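Local coordinates for protein thiaminase-I (Naegleria gruberi, PDB 4HCW) that is a thiaminase I-family enzyme of mixed alpha and beta structure, with a two-lobed fold resembling that of periplasmic binding proteins, at residues E26-L29 / I30-I33; Q60-P63 / D64-T68; T160-G163 / L164-L168; L322-Q325 / F326-E330. All coordinates share one frame; numbering follows the deposited sequence.

Contact 1 (E26-L29 / I30-I33); sequences EVKL and INLI
The carbonyl oxygen of K28 is approached by two backbone amides of the helix that starts directly after it, those of N31 and L32. N31 N gives the sounder bond, 3.1 Å to K28 O, but it is bent at the hydrogen and reaches the oxygen from above the carbonyl plane, 65° out of it. The second bond, from L32 N to the same K28 O, is weak at 3.5 Å. K28 is at the N-cap position, and its carbonyl accepts both of these amides of the first turn. The i to i+4 pattern opens with the weak L32 bond and continues more soundly with I33 N, which bonds L29 O at 3.0 Å.

K28 CG lies beside the backbone N, anti to the carbonyl carbon (chi1 -71°), and the chain bends at each later torsion. N31 crosses it obliquely, and N31 ND2 rests 3.6 Å from K28 CD in a plain contact of an amide with methylene groups. I30 CG2 lies 3.8 Å from K28 CB on the way into the helix. Further round the turn, L29 makes two loose apolar contacts, CD1 to L32 CD1 and CG to I33 CD1, both 4.3 Å. V27 CG1 meets the same L32 CD1 at 4.4 Å.

Strand 26-28 pairs in antiparallel fashion with strand 19-21, V27 bonding W20 through the backbone. In helix 29-34, I33 packs on V292 and L296 of helix 290-298, and L29 lies against P18, W20 and T301.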
loop_
_atom_site.group_PDB
_atom_site.type_symbol
_atom_site.label_atom_id
_atom_site.label_comp_id
_atom_site.label_asym_id
_atom_site.label_seq_id
_atom_site.Cartn_x
_atom_site.Cartn_y
_atom_site.Cartn_z
ATOM N N GLU A 26 -17.417 -1.355 -16.192
ATOM C CA GLU A 26 -16.305 -1.382 -15.251
ATOM C C GLU A 26 -16.297 -2.683 -14.458
ATOM O O GLU A 26 -17.333 -3.123 -13.960
ATOM C CB GLU A 26 -16.385 -0.193 -14.293
ATOM C CG GLU A 26 -15.236 -0.121 -13.302
ATOM C CD GLU A 26 -15.497 0.857 -12.175
ATOM O OE1 GLU A 26 -16.668 1.252 -11.991
ATOM O OE2 GLU A 26 -14.535 1.228 -11.472
ATOM N N VAL A 27 -15.124 -3.296 -14.343
ATOM C CA VAL A 27 -14.982 -4.537 -13.590
ATOM C C VAL A 27 -14.032 -4.355 -12.410
ATOM O O VAL A 27 -12.841 -4.114 -12.593
ATOM C CB VAL A 27 -14.465 -5.682 -14.478
ATOM C CG1 VAL A 27 -14.268 -6.945 -13.653
ATOM C CG2 VAL A 27 -15.427 -5.935 -15.628
ATOM N N LYS A 28 -14.570 -4.469 -11.201
ATOM C CA LYS A 28 -13.773 -4.324 -9.988
ATOM C C LYS A 28 -13.243 -5.672 -9.518
ATOM O O LYS A 28 -13.990 -6.647 -9.437
ATOM C CB LYS A 28 -14.605 -3.681 -8.877
ATOM C CG LYS A 28 -14.908 -2.207 -9.090
ATOM C CD LYS A 28 -16.372 -1.904 -8.813
ATOM C CE LYS A 28 -16.542 -0.582 -8.083
ATOM N NZ LYS A 28 -16.041 -0.664 -6.682
ATOM N N LEU A 29 -11.951 -5.721 -9.207
ATOM C CA LEU A 29 -11.325 -6.945 -8.721
ATOM C C LEU A 29 -11.901 -7.348 -7.369
ATOM O O LEU A 29 -11.968 -8.532 -7.039
ATOM C CB LEU A 29 -9.809 -6.767 -8.611
ATOM C CG LEU A 29 -9.018 -7.997 -8.162
ATOM C CD1 LEU A 29 -9.105 -9.100 -9.205
ATOM C CD2 LEU A 29 -7.570 -7.637 -7.872
ATOM N N ILE A 30 -12.321 -6.354 -6.593
ATOM C CA ILE A 30 -12.895 -6.600 -5.276
ATOM C C ILE A 30 -14.196 -7.399 -5.382
ATOM O O ILE A 30 -14.538 -8.166 -4.482
ATOM C CB ILE A 30 -13.124 -5.280 -4.496
ATOM C CG1 ILE A 30 -13.523 -5.566 -3.046
ATOM C CG2 ILE A 30 -14.161 -4.404 -5.190
ATOM C CD1 ILE A 30 -12.504 -6.384 -2.283
ATOM N N ASN A 31 -14.907 -7.230 -6.493
ATOM C CA ASN A 31 -16.137 -7.973 -6.730
ATOM C C ASN A 31 -15.860 -9.421 -7.119
ATOM O O ASN A 31 -16.597 -10.328 -6.732
ATOM C CB ASN A 31 -16.988 -7.290 -7.802
ATOM C CG ASN A 31 -17.584 -5.980 -7.324
ATOM O OD1 ASN A 31 -17.792 -5.780 -6.127
ATOM N ND2 ASN A 31 -17.866 -5.082 -8.262
ATOM N N LEU A 32 -14.794 -9.631 -7.885
ATOM C CA LEU A 32 -14.396 -10.975 -8.285
ATOM C C LEU A 32 -13.969 -11.793 -7.072
ATOM O O LEU A 32 -14.297 -12.973 -6.962
ATOM C CB LEU A 32 -13.261 -10.924 -9.310
ATOM C CG LEU A 32 -13.583 -10.275 -10.658
ATOM C CD1 LEU A 32 -12.410 -10.420 -11.615
ATOM C CD2 LEU A 32 -14.848 -10.875 -11.256
ATOM N N ILE A 33 -13.241 -11.155 -6.161
ATOM C CA ILE A 33 -12.787 -11.815 -4.942
ATOM C C ILE A 33 -13.954 -12.089 -3.996
ATOM O O ILE A 33 -14.037 -13.159 -3.394
ATOM C CB ILE A 33 -11.711 -10.982 -4.217
ATOM C CG1 ILE A 33 -10.470 -10.840 -5.100
ATOM C CG2 ILE A 33 -11.340 -11.615 -2.884
ATOM C CD1 ILE A 33 -9.334 -10.104 -4.437
#

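Contact 2 (Q60-P63 / D64-T68)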
loop_
_atom_site.group_PDB
_atom_site.type_symbol
_atom_site.label_atom_id
_atom_site.label_comp_id
_atom_site.label_asym_id
_atom_site.label_seq_id
_atom_site.Cartn_x
_atom_site.Cartn_y
_atom_site.Cartn_z
ATOM N N GLN A 60 -14.256 5.078 13.378
ATOM C CA GLN A 60 -14.950 5.265 14.646
ATOM C C GLN A 60 -15.809 4.052 14.992
ATOM O O GLN A 60 -15.988 3.723 16.164
ATOM C CB GLN A 60 -15.816 6.528 14.605
ATOM N N SER A 61 -16.338 3.394 13.966
ATOM C CA SER A 61 -17.185 2.223 14.161
ATOM C C SER A 61 -16.629 1.002 13.433
ATOM O O SER A 61 -17.020 0.706 12.303
ATOM C CB SER A 61 -18.617 2.511 13.702
ATOM O OG SER A 61 -18.650 2.900 12.340
ATOM N N LEU A 62 -15.716 0.297 14.092
ATOM C CA LEU A 62 -15.065 -0.869 13.508
ATOM C C LEU A 62 -15.983 -2.087 13.494
ATOM O O LEU A 62 -16.736 -2.313 14.441
ATOM C CB LEU A 62 -13.784 -1.197 14.277
ATOM C CG LEU A 62 -12.715 -0.104 14.330
ATOM C CD1 LEU A 62 -11.623 -0.469 15.324
ATOM C CD2 LEU A 62 -12.124 0.136 12.950
ATOM N N PRO A 63 -15.924 -2.876 12.410
ATOM C CA PRO A 63 -16.656 -4.144 12.311
ATOM C C PRO A 63 -15.994 -5.224 13.163
ATOM O O PRO A 63 -15.055 -4.926 13.901
ATOM C CB PRO A 63 -16.535 -4.506 10.825
ATOM C CG PRO A 63 -16.096 -3.245 10.138
ATOM C CD PRO A 63 -15.263 -2.527 11.144
ATOM N N ASP A 64 -16.477 -6.459 13.058
ATOM C CA ASP A 64 -15.887 -7.578 13.788
ATOM C C ASP A 64 -14.441 -7.793 13.362
ATOM O O ASP A 64 -13.538 -7.874 14.194
ATOM C CB ASP A 64 -16.695 -8.856 13.560
ATOM C CG ASP A 64 -18.045 -8.826 14.244
ATOM O OD1 ASP A 64 -18.141 -8.245 15.347
ATOM O OD2 ASP A 64 -19.011 -9.383 13.681
ATOM N N VAL A 65 -14.232 -7.889 12.053
ATOM C CA VAL A 65 -12.895 -8.007 11.487
ATOM C C VAL A 65 -12.778 -7.090 10.274
ATOM O O VAL A 65 -13.637 -7.099 9.393
ATOM C CB VAL A 65 -12.567 -9.468 11.108
ATOM C CG1 VAL A 65 -13.819 -10.191 10.643
ATOM C CG2 VAL A 65 -11.473 -9.523 10.049
ATOM N N PHE A 66 -11.719 -6.289 10.243
ATOM C CA PHE A 66 -11.560 -5.274 9.209
ATOM C C PHE A 66 -10.139 -5.231 8.655
ATOM O O PHE A 66 -9.184 -5.608 9.333
ATOM C CB PHE A 66 -11.938 -3.899 9.765
ATOM C CG PHE A 66 -11.219 -3.543 11.036
ATOM C CD1 PHE A 66 -9.981 -2.922 10.999
ATOM C CD2 PHE A 66 -11.779 -3.835 12.270
ATOM C CE1 PHE A 66 -9.317 -2.598 12.165
ATOM C CE2 PHE A 66 -11.118 -3.513 13.441
ATOM C CZ PHE A 66 -9.886 -2.893 13.387
ATOM N N SER A 67 -10.013 -4.766 7.416
ATOM C CA SER A 67 -8.707 -4.558 6.806
ATOM C C SER A 67 -8.410 -3.067 6.731
ATOM O O SER A 67 -9.157 -2.307 6.115
ATOM C CB SER A 67 -8.656 -5.177 5.409
ATOM O OG SER A 67 -7.374 -5.014 4.827
ATOM N N THR A 68 -7.320 -2.649 7.366
ATOM C CA THR A 68 -6.953 -1.239 7.394
ATOM C C THR A 68 -5.499 -1.021 7.007
ATOM O O THR A 68 -4.659 -1.905 7.177
ATOM C CB THR A 68 -7.182 -0.626 8.786
ATOM O OG1 THR A 68 -6.669 0.713 8.809
ATOM C CG2 THR A 68 -6.473 -1.448 9.853
#
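L62, P63 and F66 pack together where the loop after helix 56-60 turns into strand 65-69, an entry to a strand of the large mixed sheet. No hydrogen bond joins the two halves of this turn, and the contact is made by apolar side chains.

L62 lies over the F66 ring. Its CD2 stands almost above the centre of one face, 3.8 Å from the ring centroid and 11° off the normal, a CH-pi contact. The other branch tilts toward the far end of the ring, with L62 CD1 3.6 Å from F66 CZ, and L62 CB meets F66 CE2 at the same distance. F66 can meet the loop because its CG stands between the backbone N and the carbonyl carbon (chi1 53°), which swings the ring back over the preceding residues.

P63 crosses F66 at about a right angle: its CD touches F66 CB at 3.9 Å, while P63 O lies at the ring edge, near its plane, 3.8 Å from F66 CD2. T68 CG2 lies at the opposite edge, by F66 CD1.

D64, at the bend, is tied outward by a salt bridge from OD2 to K275. The loop residue F51, and L76 of helix 73-77, pack on both L62 and F66, and strand 65-69 runs between strand 8-13, parallel to it, and strand 260-267, antiparallel.

Contact 3 (T160-G163 / L164-L168)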
loop_
_atom_site.group_PDB
_atom_site.type_symbol
_atom_site.label_atom_id
_atom_site.label_comp_id
_atom_site.label_asym_id
_atom_site.label_seq_id
_atom_site.Cartn_x
_atom_site.Cartn_y
_atom_site.Cartn_z
ATOM N N THR A 160 -0.469 11.646 -0.975
ATOM C CA THR A 160 0.870 11.574 -1.553
ATOM C C THR A 160 1.714 12.780 -1.148
ATOM O O THR A 160 2.901 12.644 -0.843
ATOM C CB THR A 160 0.813 11.471 -3.090
ATOM O OG1 THR A 160 -0.027 10.372 -3.464
ATOM C CG2 THR A 160 2.205 11.257 -3.664
ATOM N N VAL A 161 1.096 13.957 -1.145
ATOM C CA VAL A 161 1.760 15.176 -0.697
ATOM C C VAL A 161 2.205 15.027 0.753
ATOM O O VAL A 161 3.341 15.352 1.103
ATOM C CB VAL A 161 0.833 16.401 -0.821
ATOM C CG1 VAL A 161 1.430 17.602 -0.102
ATOM C CG2 VAL A 161 0.570 16.722 -2.284
ATOM N N PHE A 162 1.302 14.524 1.589
ATOM C CA PHE A 162 1.602 14.265 2.992
ATOM C C PHE A 162 2.700 13.214 3.145
ATOM O O PHE A 162 3.598 13.358 3.973
ATOM C CB PHE A 162 0.337 13.815 3.729
ATOM C CG PHE A 162 0.596 13.252 5.099
ATOM C CD1 PHE A 162 0.806 14.092 6.178
ATOM C CD2 PHE A 162 0.621 11.882 5.307
ATOM C CE1 PHE A 162 1.044 13.578 7.439
ATOM C CE2 PHE A 162 0.858 11.362 6.566
ATOM C CZ PHE A 162 1.070 12.211 7.633
ATOM N N GLY A 163 2.618 12.160 2.339
ATOM C CA GLY A 163 3.549 11.049 2.428
ATOM C C GLY A 163 4.977 11.405 2.063
ATOM O O GLY A 163 5.900 11.162 2.840
ATOM N N LEU A 164 5.159 11.980 0.878
ATOM C CA LEU A 164 6.493 12.312 0.384
ATOM C C LEU A 164 7.215 13.314 1.276
ATOM O O LEU A 164 8.427 13.221 1.464
ATOM C CB LEU A 164 6.424 12.842 -1.048
ATOM C CG LEU A 164 6.009 11.836 -2.120
ATOM C CD1 LEU A 164 6.155 12.454 -3.495
ATOM C CD2 LEU A 164 6.830 10.562 -2.012
ATOM N N TYR A 165 6.469 14.270 1.820
ATOM C CA TYR A 165 7.044 15.264 2.716
ATOM C C TYR A 165 7.632 14.597 3.954
ATOM O O TYR A 165 8.756 14.894 4.353
ATOM C CB TYR A 165 5.997 16.305 3.122
ATOM C CG TYR A 165 6.513 17.350 4.089
ATOM C CD1 TYR A 165 7.171 18.485 3.631
ATOM C CD2 TYR A 165 6.342 17.201 5.461
ATOM C CE1 TYR A 165 7.647 19.441 4.513
ATOM C CE2 TYR A 165 6.814 18.150 6.349
ATOM C CZ TYR A 165 7.465 19.269 5.870
ATOM O OH TYR A 165 7.933 20.214 6.753
ATOM N N GLN A 166 6.869 13.689 4.550
ATOM C CA GLN A 166 7.304 13.002 5.761
ATOM C C GLN A 166 8.428 12.007 5.482
ATOM O O GLN A 166 9.275 11.764 6.340
ATOM C CB GLN A 166 6.124 12.298 6.434
ATOM C CG GLN A 166 5.023 13.241 6.894
ATOM C CD GLN A 166 5.480 14.187 7.988
ATOM O OE1 GLN A 166 6.409 13.887 8.738
ATOM N NE2 GLN A 166 4.828 15.340 8.083
ATOM N N GLN A 167 8.432 11.434 4.283
ATOM C CA GLN A 167 9.483 10.497 3.900
ATOM C C GLN A 167 10.813 11.218 3.711
ATOM O O GLN A 167 11.861 10.726 4.130
ATOM C CB GLN A 167 9.105 9.742 2.624
ATOM C CG GLN A 167 7.961 8.758 2.788
ATOM C CD GLN A 167 7.702 7.956 1.528
ATOM O OE1 GLN A 167 8.623 7.663 0.765
ATOM N NE2 GLN A 167 6.443 7.603 1.298
ATOM N N LEU A 168 10.763 12.384 3.075
ATOM C CA LEU A 168 11.950 13.210 2.884
ATOM C C LEU A 168 12.440 13.754 4.221
ATOM O O LEU A 168 13.642 13.921 4.433
ATOM C CB LEU A 168 11.644 14.376 1.942
ATOM C CG LEU A 168 11.350 14.074 0.472
ATOM C CD1 LEU A 168 10.601 15.232 -0.168
ATOM C CD2 LEU A 168 12.635 13.800 -0.281
#
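F162 carries its ring with CG opposite the backbone N (chi1 168°), and Q166, one turn later, has CG beside its own backbone N, anti to the carbonyl carbon (chi1 -62°). Together these rotations bring Q166 CG over one face of the F162 ring. The methylene lies 4.2 Å from the ring centroid, displaced toward the rim, and its nearest ring atom is F162 CE1 at 4.0 Å. Beyond it the chain bends at chi2 (-65°), and the amide plane ends up 41° from that of the ring, not in a parallel stack; the contact is a CH-pi one made by the aliphatic part of the glutamine. The same CG also packs on the carbonyl of the preceding turn, 3.3 Å from F162 O.

On another flank of the helix, T160 and L164 run side by side in the same direction, with T160 CG2 4.1 Å from L164 CD1. Two backbone bonds here are short: L164 N reaches T160 O at 2.9 Å, nearly straight, and Q167 N meets G163 O at the same length. The two between, from Y165 N to V161 O and from Q166 N to F162 O, are weak. Helix 193-203 packs on V161, L164 and Y165, helix 343-353 on V161, F162 and Y165.

In this buried setting the carbonyls of T160 to G163 are all taken up by amides one turn on, two of them weakly, while the Y165 hydroxyl finds N192 N outside the turn. Q166 CG adjoins the electron-withdrawing amide; its hydrogens are probably slightly polarised, which would suit them to the pi face of F162.

Contact 4 (L322-Q325 / F326-E330)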
loop_
_atom_site.group_PDB
_atom_site.type_symbol
_atom_site.label_atom_id
_atom_site.label_comp_id
_atom_site.label_asym_id
_atom_site.label_seq_id
_atom_site.Cartn_x
_atom_site.Cartn_y
_atom_site.Cartn_z
ATOM N N LEU A 322 10.078 -8.312 -7.463
ATOM C CA LEU A 322 9.683 -7.717 -6.193
ATOM C C LEU A 322 10.067 -8.607 -5.016
ATOM O O LEU A 322 10.355 -8.116 -3.926
ATOM C CB LEU A 322 8.182 -7.426 -6.178
ATOM C CG LEU A 322 7.707 -6.448 -7.254
ATOM C CD1 LEU A 322 6.223 -6.160 -7.110
ATOM C CD2 LEU A 322 8.514 -5.161 -7.201
ATOM N N SER A 323 10.069 -9.917 -5.245
ATOM C CA SER A 323 10.480 -10.870 -4.221
ATOM C C SER A 323 11.965 -10.709 -3.921
ATOM O O SER A 323 12.382 -10.721 -2.762
ATOM C CB SER A 323 10.184 -12.301 -4.670
ATOM O OG SER A 323 10.544 -13.234 -3.666
ATOM N N GLN A 324 12.757 -10.554 -4.976
ATOM C CA GLN A 324 14.187 -10.318 -4.839
ATOM C C GLN A 324 14.428 -8.955 -4.201
ATOM O O GLN A 324 15.358 -8.779 -3.413
ATOM C CB GLN A 324 14.872 -10.399 -6.207
ATOM C CG GLN A 324 16.371 -10.124 -6.192
ATOM C CD GLN A 324 16.704 -8.658 -6.404
ATOM O OE1 GLN A 324 15.848 -7.867 -6.800
ATOM N NE2 GLN A 324 17.952 -8.290 -6.137
ATOM N N GLN A 325 13.573 -7.998 -4.545
ATOM C CA GLN A 325 13.697 -6.633 -4.054
ATOM C C GLN A 325 13.436 -6.558 -2.553
ATOM O O GLN A 325 14.195 -5.934 -1.812
ATOM C CB GLN A 325 12.721 -5.720 -4.795
ATOM C CG GLN A 325 13.211 -4.297 -4.970
ATOM C CD GLN A 325 14.171 -4.151 -6.134
ATOM O OE1 GLN A 325 14.871 -3.144 -6.252
ATOM N NE2 GLN A 325 14.202 -5.152 -7.005
ATOM N N PHE A 326 12.357 -7.199 -2.112
ATOM C CA PHE A 326 11.968 -7.176 -0.705
ATOM C C PHE A 326 12.969 -7.908 0.185
ATOM O O PHE A 326 13.097 -7.598 1.368
ATOM C CB PHE A 326 10.569 -7.772 -0.525
ATOM C CG PHE A 326 9.462 -6.894 -1.039
ATOM C CD1 PHE A 326 9.564 -5.516 -0.967
ATOM C CD2 PHE A 326 8.321 -7.448 -1.595
ATOM C CE1 PHE A 326 8.548 -4.705 -1.440
ATOM C CE2 PHE A 326 7.301 -6.643 -2.070
ATOM C CZ PHE A 326 7.416 -5.269 -1.992
ATOM N N ASP A 327 13.675 -8.876 -0.390
ATOM C CA ASP A 327 14.651 -9.659 0.361
ATOM C C ASP A 327 15.996 -8.946 0.466
ATOM O O ASP A 327 16.657 -9.001 1.503
ATOM C CB ASP A 327 14.838 -11.040 -0.273
ATOM C CG ASP A 327 13.633 -11.937 -0.080
ATOM O OD1 ASP A 327 12.975 -11.830 0.975
ATOM O OD2 ASP A 327 13.344 -12.750 -0.983
ATOM N N ALA A 328 16.394 -8.280 -0.613
ATOM C CA ALA A 328 17.672 -7.580 -0.654
ATOM C C ALA A 328 17.667 -6.347 0.243
ATOM O O ALA A 328 18.661 -6.040 0.899
ATOM C CB ALA A 328 18.018 -7.193 -2.086
ATOM N N LYS A 329 16.538 -5.647 0.266
ATOM C CA LYS A 329 16.418 -4.413 1.032
ATOM C C LYS A 329 15.509 -4.603 2.241
ATOM O O LYS A 329 14.819 -3.675 2.657
ATOM C CB LYS A 329 15.875 -3.296 0.141
ATOM C CG LYS A 329 16.585 -3.190 -1.199
ATOM C CD LYS A 329 15.980 -2.107 -2.077
ATOM C CE LYS A 329 16.680 -2.045 -3.426
ATOM N NZ LYS A 329 16.136 -0.967 -4.298
ATOM N N GLU A 330 15.524 -5.807 2.803
ATOM C CA GLU A 330 14.639 -6.162 3.910
ATOM C C GLU A 330 14.851 -5.287 5.147
ATOM O O GLU A 330 13.932 -5.091 5.944
ATOM C CB GLU A 330 14.809 -7.643 4.271
ATOM C CG GLU A 330 13.801 -8.165 5.284
ATOM C CD GLU A 330 13.972 -9.645 5.571
ATOM O OE1 GLU A 330 14.776 -10.300 4.875
ATOM O OE2 GLU A 330 13.302 -10.154 6.494
#
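The carbonyl of L322 receives F326 N at 2.9 Å, the shortest of four successive backbone bonds that carry helix 317-328 to its end. A328 N follows on Q324 O at 3.0 Å, and K329 N on Q325 O at 3.1 Å; D327 N to S323 O is longer and more bent.

Q325 and K329 add a side-chain bond to the last of these turns, K329 NZ donating to Q325 OE1 over 3.2 Å. The two chains lie side by side and point the same way. The glutamine bends at its second torsion (chi2 81°) to present its oxygen, whereas the lysine stays fully extended beyond CG. The main partner of K329 NZ is L251 O, with Q325 OE1 in addition, and Q325 OE1 weakly takes the amide of L251 as well. The lysine is therefore held between its own helix and the segment after strand 248-250.

Apolar contacts surround this pair. L322 CB is 4.3 Å from F326 CE2, and both side chains face strand 110-125, where each meets F122; L118 and I309 also border the F326 ring. On an exposed side, Q324 NE2 approaches the methyl group of A328 at 4.2 Å.

K329 is the first residue to leave helical backbone angles, so the arrangement is that of a C-terminal helix turn closed by i to i+4 pairs, one of them doubled by side chains.

In the fold
All four contacts are local, and none touches another. Contacts 1 and 2 approach most closely, with nearest atoms about 9 Å apart and centres 21 Å apart. Contacts 2 and 4 lie on opposite sides of the chain's centre, their centres 31 Å apart, yet the large mixed sheet connects them: strand 65-69 of contact 2 pairs with strand 260-267, which pairs with strand 110-125, on which the helix of contact 4 packs. Contact 1, through L29, reaches T301 just before strand 302-303, another partner of strand 110-125. Contact 3 lies among helices 151-155, 193-203 and 343-353, across the chain's centre from contact 1, centres 30 Å apart, and 23 Å from contact 4.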